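Local atomic coordinates of putative polyphosphate kinase 2 (Pseudomonas aeruginosa PAO1, PDB entry 3CZP), a protein that transfers phosphate from inorganic polyphosphate to AMP to make ADP, using magnesium, and converts GMP to GDP less efficiently. Residues A285-L290 and D488-A493. Numbering follows the deposited sequence.
Sequences ARLAGL and DAIEAA
Two roughly parallel helices of the second PPK2 region, its first (273-292) and its last (475-496), pack here through a greasy inner seam edged by a salt-bridge network. The segment axes approach to 10.4 Å and cross at 34°. Arg-286 has its CG anti to the backbone N (chi1 -172°) and its chain runs extended to NE, so the guanidinium meets two acids about one turn apart on the other helix along adjacent edges, Glu-491 on the NE/NH2 edge and Asp-488 on the NH2/NH1 edge. Arg-286 NE donates to Glu-491 OE2 at 2.8 Å, meeting that oxygen from above the carboxylate plane, although the oxygen itself lies close to the guanidinium plane. Arg-286 NH2 donates to Asp-488 OD1 at 2.9 Å, again in the guanidinium plane and now along the anti lone pair. Both bonds are fairly straight, and together they fix the rotation of the group. A water donating to Asp-488 OD1 and a salt bridge from NH1 to Glu-283 extend the network. Beneath it, Leu-290 lays CD2 against the aliphatic CG of Glu-491 at 3.5 Å, so Glu-491 offers its carboxylate to Arg-286 and its CG to the apolar contact. Leu-290 CB also meets Ile-490 CG2 at 3.9 Å, while the methyl tips Leu-287 CD1 and Ile-490 CD1 touch at 3.7 Å. These three apolar residues are buried; Ile-490 and Ala-489 also touch strand 404-412. The arrangement is helix-on-helix packing in an alpha/beta domain of the P-loop NTPase type, with its parallel sheet ordered 2-3-1-4-5, where helix 475-496 packs against strand 404-412 and helix 273-292 against helix 475-496.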
loop_
_atom_site.group_PDB
_atom_site.type_symbol
_atom_site.label_atom_id
_atom_site.label_comp_id
_atom_site.label_asym_id
_atom_site.label_seq_id
_atom_site.Cartn_x
_atom_site.Cartn_y
_atom_site.Cartn_z
ATOM N N ALA A 285 -10.799 -27.628 17.254
ATOM C CA ALA A 285 -10.622 -28.713 16.250
ATOM C C ALA A 285 -11.556 -28.552 15.049
ATOM O O ALA A 285 -11.178 -28.830 13.881
ATOM C CB ALA A 285 -10.838 -30.097 16.919
ATOM N N ARG A 286 -12.790 -28.121 15.334
ATOM C CA ARG A 286 -13.820 -27.960 14.301
ATOM C C ARG A 286 -13.388 -26.820 13.395
ATOM O O ARG A 286 -13.410 -26.961 12.181
ATOM C CB ARG A 286 -15.177 -27.656 14.950
ATOM C CG ARG A 286 -16.360 -27.647 14.003
ATOM C CD ARG A 286 -17.612 -27.384 14.781
ATOM N NE ARG A 286 -18.723 -26.921 13.952
ATOM C CZ ARG A 286 -19.720 -26.168 14.408
ATOM N NH1 ARG A 286 -19.738 -25.747 15.669
ATOM N NH2 ARG A 286 -20.695 -25.796 13.599
ATOM N N LEU A 287 -12.938 -25.715 13.989
ATOM C CA LEU A 287 -12.433 -24.574 13.195
ATOM C C LEU A 287 -11.227 -24.978 12.362
ATOM O O LEU A 287 -11.195 -24.673 11.192
ATOM C CB LEU A 287 -12.069 -23.353 14.052
ATOM C CG LEU A 287 -11.456 -22.160 13.257
ATOM C CD1 LEU A 287 -12.459 -21.627 12.251
ATOM C CD2 LEU A 287 -11.011 -21.063 14.155
ATOM N N ALA A 288 -10.251 -25.669 12.944
ATOM C CA ALA A 288 -9.075 -26.071 12.191
ATOM C C ALA A 288 -9.501 -26.911 10.972
ATOM O O ALA A 288 -8.956 -26.781 9.868
ATOM C CB ALA A 288 -8.153 -26.860 13.080
ATOM N N GLY A 289 -10.489 -27.776 11.163
ATOM C CA GLY A 289 -10.874 -28.686 10.088
ATOM C C GLY A 289 -11.628 -27.964 9.002
ATOM O O GLY A 289 -11.476 -28.265 7.823
ATOM N N LEU A 290 -12.441 -26.980 9.388
ATOM C CA LEU A 290 -13.252 -26.209 8.425
ATOM C C LEU A 290 -12.398 -25.343 7.537
ATOM O O LEU A 290 -12.738 -25.151 6.368
ATOM C CB LEU A 290 -14.295 -25.354 9.138
ATOM C CG LEU A 290 -15.489 -26.128 9.724
ATOM C CD1 LEU A 290 -16.198 -25.284 10.760
ATOM C CD2 LEU A 290 -16.449 -26.548 8.630
ATOM N N ASP A 488 -20.184 -22.265 12.919
ATOM C CA ASP A 488 -21.558 -22.332 12.328
ATOM C C ASP A 488 -21.609 -21.532 10.995
ATOM O O ASP A 488 -22.238 -21.963 10.028
ATOM C CB ASP A 488 -22.635 -21.739 13.263
ATOM C CG ASP A 488 -22.897 -22.571 14.485
ATOM O OD1 ASP A 488 -22.450 -23.741 14.549
ATOM O OD2 ASP A 488 -23.585 -22.032 15.398
ATOM N N ALA A 489 -20.969 -20.357 10.968
ATOM C CA ALA A 489 -20.976 -19.495 9.772
ATOM C C ALA A 489 -20.243 -20.114 8.559
ATOM O O ALA A 489 -20.722 -20.043 7.437
ATOM C CB ALA A 489 -20.440 -18.074 10.089
ATOM N N ILE A 490 -19.089 -20.724 8.786
ATOM C CA ILE A 490 -18.357 -21.455 7.716
ATOM C C ILE A 490 -19.160 -22.669 7.223
ATOM O O ILE A 490 -19.336 -22.849 6.030
ATOM C CB ILE A 490 -16.962 -21.933 8.177
ATOM C CG1 ILE A 490 -16.061 -20.751 8.591
ATOM C CG2 ILE A 490 -16.282 -22.727 7.074
ATOM C CD1 ILE A 490 -14.745 -21.165 9.339
ATOM N N GLU A 491 -19.656 -23.517 8.125
ATOM C CA GLU A 491 -20.495 -24.629 7.685
ATOM C C GLU A 491 -21.695 -24.168 6.837
ATOM O O GLU A 491 -22.031 -24.802 5.836
ATOM C CB GLU A 491 -20.962 -25.448 8.895
ATOM C CG GLU A 491 -19.789 -26.162 9.626
ATOM C CD GLU A 491 -20.263 -27.128 10.707
ATOM O OE1 GLU A 491 -21.506 -27.296 10.845
ATOM O OE2 GLU A 491 -19.388 -27.712 11.403
ATOM N N ALA A 492 -22.337 -23.073 7.265
ATOM C CA ALA A 492 -23.481 -22.530 6.577
ATOM C C ALA A 492 -23.176 -22.144 5.140
ATOM O O ALA A 492 -23.976 -22.446 4.218
ATOM C CB ALA A 492 -24.032 -21.322 7.321
ATOM N N ALA A 493 -22.065 -21.419 4.981
ATOM C CA ALA A 493 -21.496 -21.053 3.707
ATOM C C ALA A 493 -21.296 -22.275 2.815
ATOM O O ALA A 493 -21.680 -22.262 1.647
ATOM C CB ALA A 493 -20.161 -20.363 3.920
HETATM O O HOH W 1 -23.091 -25.673 16.531
#